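Local atomic coordinates of ionotropic glutamate receptor bacterial homologue (Nostoc punctiforme, PDB entry 2PYY), a protein that binds L-glutamate through the ligand-binding core of a cyanobacterial ionotropic glutamate receptor homologue, probably as the first step in opening its channel. Residues P111-A116 / K151-V156. Numbering follows the deposited sequence.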
loop_
_atom_site.group_PDB
_atom_site.type_symbol
_atom_site.label_atom_id
_atom_site.label_comp_id
_atom_site.label_asym_id
_atom_site.label_seq_id
_atom_site.Cartn_x
_atom_site.Cartn_y
_atom_site.Cartn_z
ATOM N N PRO B 111 16.764 -6.608 8.540
ATOM C CA PRO B 111 17.788 -5.560 8.451
ATOM C C PRO B 111 19.187 -6.151 8.429
ATOM O O PRO B 111 19.546 -6.941 9.300
ATOM C CB PRO B 111 17.525 -4.722 9.698
ATOM C CG PRO B 111 16.047 -4.832 9.849
ATOM C CD PRO B 111 15.800 -6.299 9.611
ATOM N N GLY B 112 19.962 -5.780 7.418
ATOM C CA GLY B 112 21.314 -6.287 7.297
ATOM C C GLY B 112 21.357 -7.497 6.394
ATOM O O GLY B 112 22.401 -8.124 6.230
ATOM N N LYS B 113 20.209 -7.831 5.810
ATOM C CA LYS B 113 20.092 -8.969 4.896
ATOM C C LYS B 113 19.620 -8.477 3.524
ATOM O O LYS B 113 19.298 -7.302 3.356
ATOM C CB LYS B 113 19.070 -9.974 5.437
ATOM C CG LYS B 113 19.395 -10.544 6.803
ATOM C CD LYS B 113 20.622 -11.440 6.756
ATOM C CE LYS B 113 20.920 -12.022 8.125
ATOM N NZ LYS B 113 22.146 -12.872 8.101
ATOM N N VAL B 114 19.575 -9.393 2.560
ATOM C CA VAL B 114 19.131 -9.102 1.195
ATOM C C VAL B 114 17.866 -9.909 0.897
ATOM O O VAL B 114 17.893 -11.141 0.898
ATOM C CB VAL B 114 20.197 -9.493 0.152
ATOM C CG1 VAL B 114 19.632 -9.319 -1.251
ATOM C CG2 VAL B 114 21.447 -8.628 0.329
ATOM N N VAL B 115 16.767 -9.209 0.638
ATOM C CA VAL B 115 15.488 -9.853 0.354
ATOM C C VAL B 115 15.030 -9.649 -1.091
ATOM O O VAL B 115 14.953 -8.523 -1.562
ATOM C CB VAL B 115 14.405 -9.313 1.295
ATOM C CG1 VAL B 115 13.073 -9.976 0.990
ATOM C CG2 VAL B 115 14.819 -9.559 2.737
ATOM N N ALA B 116 14.726 -10.744 -1.783
ATOM C CA ALA B 116 14.277 -10.679 -3.169
ATOM C C ALA B 116 12.761 -10.598 -3.281
ATOM O O ALA B 116 12.029 -11.167 -2.469
ATOM C CB ALA B 116 14.778 -11.885 -3.931
ATOM N N LYS B 151 21.588 -15.868 -3.869
ATOM C CA LYS B 151 21.859 -14.464 -4.171
ATOM C C LYS B 151 21.109 -13.636 -3.139
ATOM O O LYS B 151 21.532 -12.544 -2.758
ATOM C CB LYS B 151 21.365 -14.101 -5.576
ATOM C CG LYS B 151 21.927 -14.971 -6.680
ATOM C CD LYS B 151 21.475 -14.484 -8.048
ATOM C CE LYS B 151 22.012 -15.380 -9.159
ATOM N NZ LYS B 151 21.813 -14.784 -10.511
ATOM N N ALA B 152 19.982 -14.173 -2.690
ATOM C CA ALA B 152 19.161 -13.511 -1.687
ATOM C C ALA B 152 19.065 -14.441 -0.484
ATOM O O ALA B 152 19.108 -15.660 -0.629
ATOM C CB ALA B 152 17.772 -13.224 -2.250
ATOM N N ASP B 153 18.924 -13.847 0.696
ATOM C CA ASP B 153 18.827 -14.586 1.951
ATOM C C ASP B 153 17.389 -15.033 2.203
ATOM O O ASP B 153 17.139 -16.096 2.781
ATOM C CB ASP B 153 19.288 -13.689 3.102
ATOM C CG ASP B 153 20.694 -13.151 2.896
ATOM O OD1 ASP B 153 20.936 -11.965 3.230
ATOM O OD2 ASP B 153 21.548 -13.925 2.410
ATOM N N ALA B 154 16.454 -14.198 1.767
ATOM C CA ALA B 154 15.038 -14.468 1.933
ATOM C C ALA B 154 14.223 -13.807 0.827
ATOM O O ALA B 154 14.753 -13.063 0.001
ATOM C CB ALA B 154 14.566 -13.948 3.282
ATOM N N VAL B 155 12.928 -14.093 0.829
ATOM C CA VAL B 155 11.991 -13.521 -0.126
ATOM C C VAL B 155 10.772 -13.017 0.646
ATOM O O VAL B 155 10.288 -13.682 1.559
ATOM C CB VAL B 155 11.507 -14.574 -1.147
ATOM C CG1 VAL B 155 10.400 -13.994 -2.008
ATOM C CG2 VAL B 155 12.651 -15.048 -2.007
ATOM N N VAL B 156 10.294 -11.833 0.293
ATOM C CA VAL B 156 9.107 -11.265 0.918
ATOM C C VAL B 156 8.130 -10.982 -0.218
ATOM O O VAL B 156 8.439 -10.239 -1.146
ATOM C CB VAL B 156 9.407 -9.946 1.659
ATOM C CG1 VAL B 156 8.108 -9.295 2.102
ATOM C CG2 VAL B 156 10.288 -10.222 2.874
#
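With CG set anti to its own carbonyl carbon (chi1 -56°), Asp-153 leans its carboxylate toward the backbone of Val-114, whose N-H meets OD1 from above the carboxylate plane (Val-114 N to Asp-153 OD1 3.0 Å). The backbone N of Asp-153 donates to the carbonyl O of Val-114 at 2.9 Å, and Ala-154 N adds a second, weak bond to the same oxygen, so side chain and main chain together hold both polar backbone atoms of Val-114. An alanine in place of Asp-153 would probably leave the Val-114 N-H without its acceptor and the backbone before Val-115 less firmly held. The Lys-113 side chain crosses that of Asp-153 at about a right angle, CB lying 3.5 Å from Asp-153 OD1, while its NZ forms a salt bridge with Asp-103. Beyond this point the segments run as parallel neighbours in the mixed sheet of one lobe of the periplasmic binding protein fold, the chain between them passing through helix 122-129, strand 133-137 and helix 140-148. Ala-116 N donates to Ala-154 O at 2.9 Å, and Val-156 N reaches Ala-116 O in a weak bond. On one face, Val-115 turns CG1 anti to its backbone N (chi1 180°) and drives it against Val-156 CG2, a tight 3.4 Å contact beneath Leu-127 of helix 122-129. The other face brings Ala-116 CB to 3.7 Å from Ala-152 CB, both methyls resting on Ala-146 of helix 140-148. Val-114 also packs on Leu-135 of the second subunit.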